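Local coordinates for stringent starvation protein A homolog (Haemophilus influenzae, PDB 3LYK) that probably associates with the RNA polymerase holoenzyme, but not with the core enzyme, as a member of the glutathione S-transferase superfamily, at residues Phe139-Phe145 with Tyr182-Val186. Sequence-based numbering, arbitrary orientation.
Sequences FQQMPYF and YMERV
In the all-helical C-terminal half of this GST-like fold, the loop joining helix 118-134 to helix 152-165 lies across helix 176-187, where Tyr182 and Arg185 meet Phe139, Pro143 and Tyr144. Arg185 makes the polar link. Its NH1 donates to the carbonyl O of Pro143 over 2.7 Å, reaching a lone pair in the carbonyl plane. The bond is short but bent, 134° at the hydrogen, and the oxygen stands well out of the guanidinium plane. The side chain leaves the helix with CG anti to the backbone N (chi1 -166°) and turns at chi3, which sets one guanidinium face, near its rim, against CB of Pro143. On the way, the aliphatic part of Arg185 crosses the Tyr144 ring: CD lies over one face, 3.9 Å from the centroid, a CH-pi contact, while CG comes within 3.4 Å of Tyr144 OH. Val186 CG1 meets the edge of the same ring at Tyr144 CE1, 4.2 Å away.

One turn back, Tyr182 points into the loop with its CG anti to the backbone N. Phe139 packs obliquely against it, ring planes 38° apart and CE1 of Phe139 3.3 Å from CD1 of Tyr182. The edge of the tyrosine ring faces Pro143 O, its CD1 3.6 Å from that oxygen. The phenol tip passes Phe145 CB and hydrogen-bonds Asp154 of helix 152-165, whose OD1 also accepts from Phe145 N. One carboxylate oxygen thus ties both the loop backbone and the Tyr182 hydroxyl to a third element, while the carbonyl of Pro143 receives the arginine, whose positive charge would be expected to strengthen that bond.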
ATOM      1  N   PHE B 139      -0.865 -24.890   6.557  1.00 57.70           N
ATOM      2  CA  PHE B 139      -0.875 -25.060   8.014  1.00 57.33           C
ATOM      3  C   PHE B 139      -0.150 -26.299   8.559  1.00 57.82           C
ATOM      4  O   PHE B 139       0.195 -26.351   9.743  1.00 57.93           O
ATOM      5  CB  PHE B 139      -2.302 -24.998   8.537  1.00 56.74           C
ATOM      6  CG  PHE B 139      -3.044 -23.760   8.115  1.00 55.57           C
ATOM      7  CD1 PHE B 139      -2.863 -22.550   8.802  1.00 54.90           C
ATOM      8  CD2 PHE B 139      -3.932 -23.799   7.031  1.00 53.53           C
ATOM      9  CE1 PHE B 139      -3.559 -21.398   8.395  1.00 54.04           C
ATOM     10  CE2 PHE B 139      -4.642 -22.665   6.634  1.00 52.36           C
ATOM     11  CZ  PHE B 139      -4.457 -21.464   7.309  1.00 53.03           C
ATOM     12  N   GLN B 140       0.096 -27.289   7.712  1.00 58.42           N
ATOM     13  CA  GLN B 140       0.852 -28.474   8.145  1.00 59.14           C
ATOM     14  C   GLN B 140       2.278 -28.088   8.584  1.00 58.33           C
ATOM     15  O   GLN B 140       3.009 -28.889   9.177  1.00 58.51           O
ATOM     16  CB  GLN B 140       0.870 -29.553   7.044  1.00 59.95           C
ATOM     17  CG  GLN B 140       1.981 -29.399   5.995  1.00 63.11           C
ATOM     18  CD  GLN B 140       1.774 -30.292   4.772  1.00 67.46           C
ATOM     19  OE1 GLN B 140       0.745 -30.207   4.087  1.00 69.35           O
ATOM     20  NE2 GLN B 140       2.763 -31.145   4.484  1.00 68.37           N
ATOM     21  N   GLN B 141       2.652 -26.843   8.290  1.00 57.24           N
ATOM     22  CA  GLN B 141       3.962 -26.305   8.657  1.00 54.97           C
ATOM     23  C   GLN B 141       3.857 -25.291   9.788  1.00 52.27           C
ATOM     24  O   GLN B 141       4.613 -25.374  10.765  1.00 52.41           O
ATOM     25  CB  GLN B 141       4.670 -25.699   7.427  1.00 55.87           C
ATOM     26  CG  GLN B 141       3.722 -25.043   6.387  1.00 58.38           C
ATOM     27  CD  GLN B 141       4.281 -25.022   4.931  1.00 62.58           C
ATOM     28  OE1 GLN B 141       3.771 -24.292   4.062  1.00 63.05           O
ATOM     29  NE2 GLN B 141       5.318 -25.830   4.673  1.00 62.82           N
HETATM   30  N   MSE B 142       2.924 -24.340   9.676  1.00 48.67           N
HETATM   31  CA  MSE B 142       2.880 -23.235  10.655  1.00 44.88           C
HETATM   32  C   MSE B 142       1.478 -22.911  11.155  1.00 40.97           C
HETATM   33  O   MSE B 142       0.546 -22.974  10.382  1.00 40.80           O
HETATM   34  CB  MSE B 142       3.558 -21.997  10.069  1.00 44.87           C
HETATM   35  CG  MSE B 142       5.050 -22.202   9.861  1.00 46.10           C
HETATM   36 SE   MSE B 142       5.847 -20.616   9.089  1.00 51.16          SE
HETATM   37  CE  MSE B 142       5.370 -20.925   7.219  1.00 47.21           C
ATOM     38  N   PRO B 143       1.337 -22.561  12.446  1.00 37.71           N
ATOM     39  CA  PRO B 143      -0.017 -22.339  12.980  1.00 35.64           C
ATOM     40  C   PRO B 143      -0.710 -21.039  12.532  1.00 33.99           C
ATOM     41  O   PRO B 143      -1.929 -21.011  12.499  1.00 33.24           O
ATOM     42  CB  PRO B 143       0.177 -22.356  14.499  1.00 34.96           C
ATOM     43  CG  PRO B 143       1.626 -22.013  14.724  1.00 36.38           C
ATOM     44  CD  PRO B 143       2.374 -22.502  13.499  1.00 37.19           C
ATOM     45  N   TYR B 144       0.038 -19.981  12.203  1.00 31.60           N
ATOM     46  CA  TYR B 144      -0.584 -18.760  11.667  1.00 30.02           C
ATOM     47  C   TYR B 144      -0.312 -18.664  10.195  1.00 29.95           C
ATOM     48  O   TYR B 144       0.352 -19.532   9.659  1.00 30.93           O
ATOM     49  CB  TYR B 144      -0.170 -17.522  12.455  1.00 28.96           C
ATOM     50  CG  TYR B 144      -0.681 -17.618  13.859  1.00 28.35           C
ATOM     51  CD1 TYR B 144      -1.982 -17.189  14.180  1.00 26.18           C
ATOM     52  CD2 TYR B 144       0.101 -18.185  14.861  1.00 26.97           C
ATOM     53  CE1 TYR B 144      -2.460 -17.309  15.470  1.00 28.63           C
ATOM     54  CE2 TYR B 144      -0.365 -18.301  16.155  1.00 26.79           C
ATOM     55  CZ  TYR B 144      -1.646 -17.879  16.447  1.00 29.56           C
ATOM     56  OH  TYR B 144      -2.108 -17.978  17.729  1.00 31.63           O
ATOM     57  N   PHE B 145      -0.879 -17.682   9.507  1.00 29.64           N
ATOM     58  CA  PHE B 145      -0.893 -17.757   8.062  1.00 30.03           C
ATOM     59  C   PHE B 145       0.506 -17.460   7.487  1.00 30.85           C
ATOM     60  O   PHE B 145       0.894 -16.298   7.366  1.00 30.22           O
ATOM     61  CB  PHE B 145      -1.955 -16.834   7.489  1.00 28.57           C
ATOM     62  CG  PHE B 145      -2.309 -17.141   6.100  1.00 29.94           C
ATOM     63  CD1 PHE B 145      -3.386 -17.964   5.812  1.00 30.03           C
ATOM     64  CD2 PHE B 145      -1.567 -16.614   5.041  1.00 31.23           C
ATOM     65  CE1 PHE B 145      -3.738 -18.253   4.484  1.00 29.14           C
ATOM     66  CE2 PHE B 145      -1.918 -16.884   3.710  1.00 32.46           C
ATOM     67  CZ  PHE B 145      -2.992 -17.727   3.438  1.00 31.69           C
ATOM     68  N   TYR B 182      -7.277 -23.223  12.229  1.00 24.29           N
ATOM     69  CA  TYR B 182      -6.817 -21.818  12.139  1.00 23.57           C
ATOM     70  C   TYR B 182      -7.898 -20.850  12.643  1.00 23.05           C
ATOM     71  O   TYR B 182      -7.623 -19.924  13.403  1.00 21.40           O
ATOM     72  CB  TYR B 182      -6.436 -21.485  10.674  1.00 23.68           C
ATOM     73  CG  TYR B 182      -6.024 -20.052  10.458  1.00 23.60           C
ATOM     74  CD1 TYR B 182      -4.773 -19.595  10.914  1.00 21.25           C
ATOM     75  CD2 TYR B 182      -6.898 -19.141   9.829  1.00 22.61           C
ATOM     76  CE1 TYR B 182      -4.385 -18.254  10.712  1.00 23.17           C
ATOM     77  CE2 TYR B 182      -6.525 -17.807   9.613  1.00 24.52           C
ATOM     78  CZ  TYR B 182      -5.268 -17.369  10.056  1.00 24.14           C
ATOM     79  OH  TYR B 182      -4.927 -16.059   9.864  1.00 23.06           O
HETATM   80  N   MSE B 183      -9.134 -21.083  12.218  1.00 22.60           N
HETATM   81  CA  MSE B 183     -10.248 -20.276  12.666  1.00 24.12           C
HETATM   82  C   MSE B 183     -10.371 -20.203  14.155  1.00 23.95           C
HETATM   83  O   MSE B 183     -10.532 -19.106  14.691  1.00 24.12           O
HETATM   84  CB  MSE B 183     -11.555 -20.732  12.021  1.00 24.98           C
HETATM   85  CG  MSE B 183     -11.659 -20.202  10.595  1.00 29.36           C
HETATM   86 SE   MSE B 183     -13.185 -20.933   9.592  1.00 42.68          SE
HETATM   87  CE  MSE B 183     -14.569 -19.749  10.111  1.00 39.08           C
ATOM     88  N   GLU B 184     -10.287 -21.353  14.838  1.00 24.04           N
ATOM     89  CA  GLU B 184     -10.351 -21.334  16.290  1.00 24.95           C
ATOM     90  C   GLU B 184      -9.176 -20.522  16.858  1.00 24.62           C
ATOM     91  O   GLU B 184      -9.318 -19.758  17.804  1.00 24.35           O
ATOM     92  CB  GLU B 184     -10.353 -22.768  16.847  1.00 24.64           C
ATOM     93  CG  GLU B 184     -10.530 -22.848  18.378  1.00 28.12           C
ATOM     94  CD  GLU B 184      -9.220 -22.675  19.191  1.00 31.63           C
ATOM     95  OE1 GLU B 184      -8.097 -22.898  18.653  1.00 32.57           O
ATOM     96  OE2 GLU B 184      -9.329 -22.314  20.390  1.00 30.85           O
ATOM     97  N   ARG B 185      -8.004 -20.702  16.269  1.00 24.96           N
ATOM     98  CA  ARG B 185      -6.786 -20.053  16.777  1.00 24.79           C
ATOM     99  C   ARG B 185      -6.926 -18.534  16.706  1.00 23.29           C
ATOM    100  O   ARG B 185      -6.575 -17.818  17.646  1.00 23.58           O
ATOM    101  CB  ARG B 185      -5.627 -20.518  15.912  1.00 25.24           C
ATOM    102  CG  ARG B 185      -4.274 -20.252  16.436  1.00 27.22           C
ATOM    103  CD  ARG B 185      -3.297 -21.010  15.482  1.00 30.00           C
ATOM    104  NE  ARG B 185      -3.449 -22.446  15.625  1.00 29.38           N
ATOM    105  CZ  ARG B 185      -3.588 -23.320  14.633  1.00 30.11           C
ATOM    106  NH1 ARG B 185      -3.543 -22.967  13.354  1.00 24.54           N
ATOM    107  NH2 ARG B 185      -3.743 -24.589  14.943  1.00 33.02           N
ATOM    108  N   VAL B 186      -7.493 -18.030  15.617  1.00 22.22           N
ATOM    109  CA  VAL B 186      -7.630 -16.556  15.496  1.00 21.10           C
ATOM    110  C   VAL B 186      -8.922 -15.975  16.142  1.00 21.32           C
ATOM    111  O   VAL B 186      -8.843 -14.927  16.825  1.00 20.48           O
ATOM    112  CB  VAL B 186      -7.413 -16.048  14.040  1.00 20.66           C
ATOM    113  CG1 VAL B 186      -6.033 -16.482  13.526  1.00 20.45           C
ATOM    114  CG2 VAL B 186      -8.495 -16.575  13.064  1.00 19.97           C
TER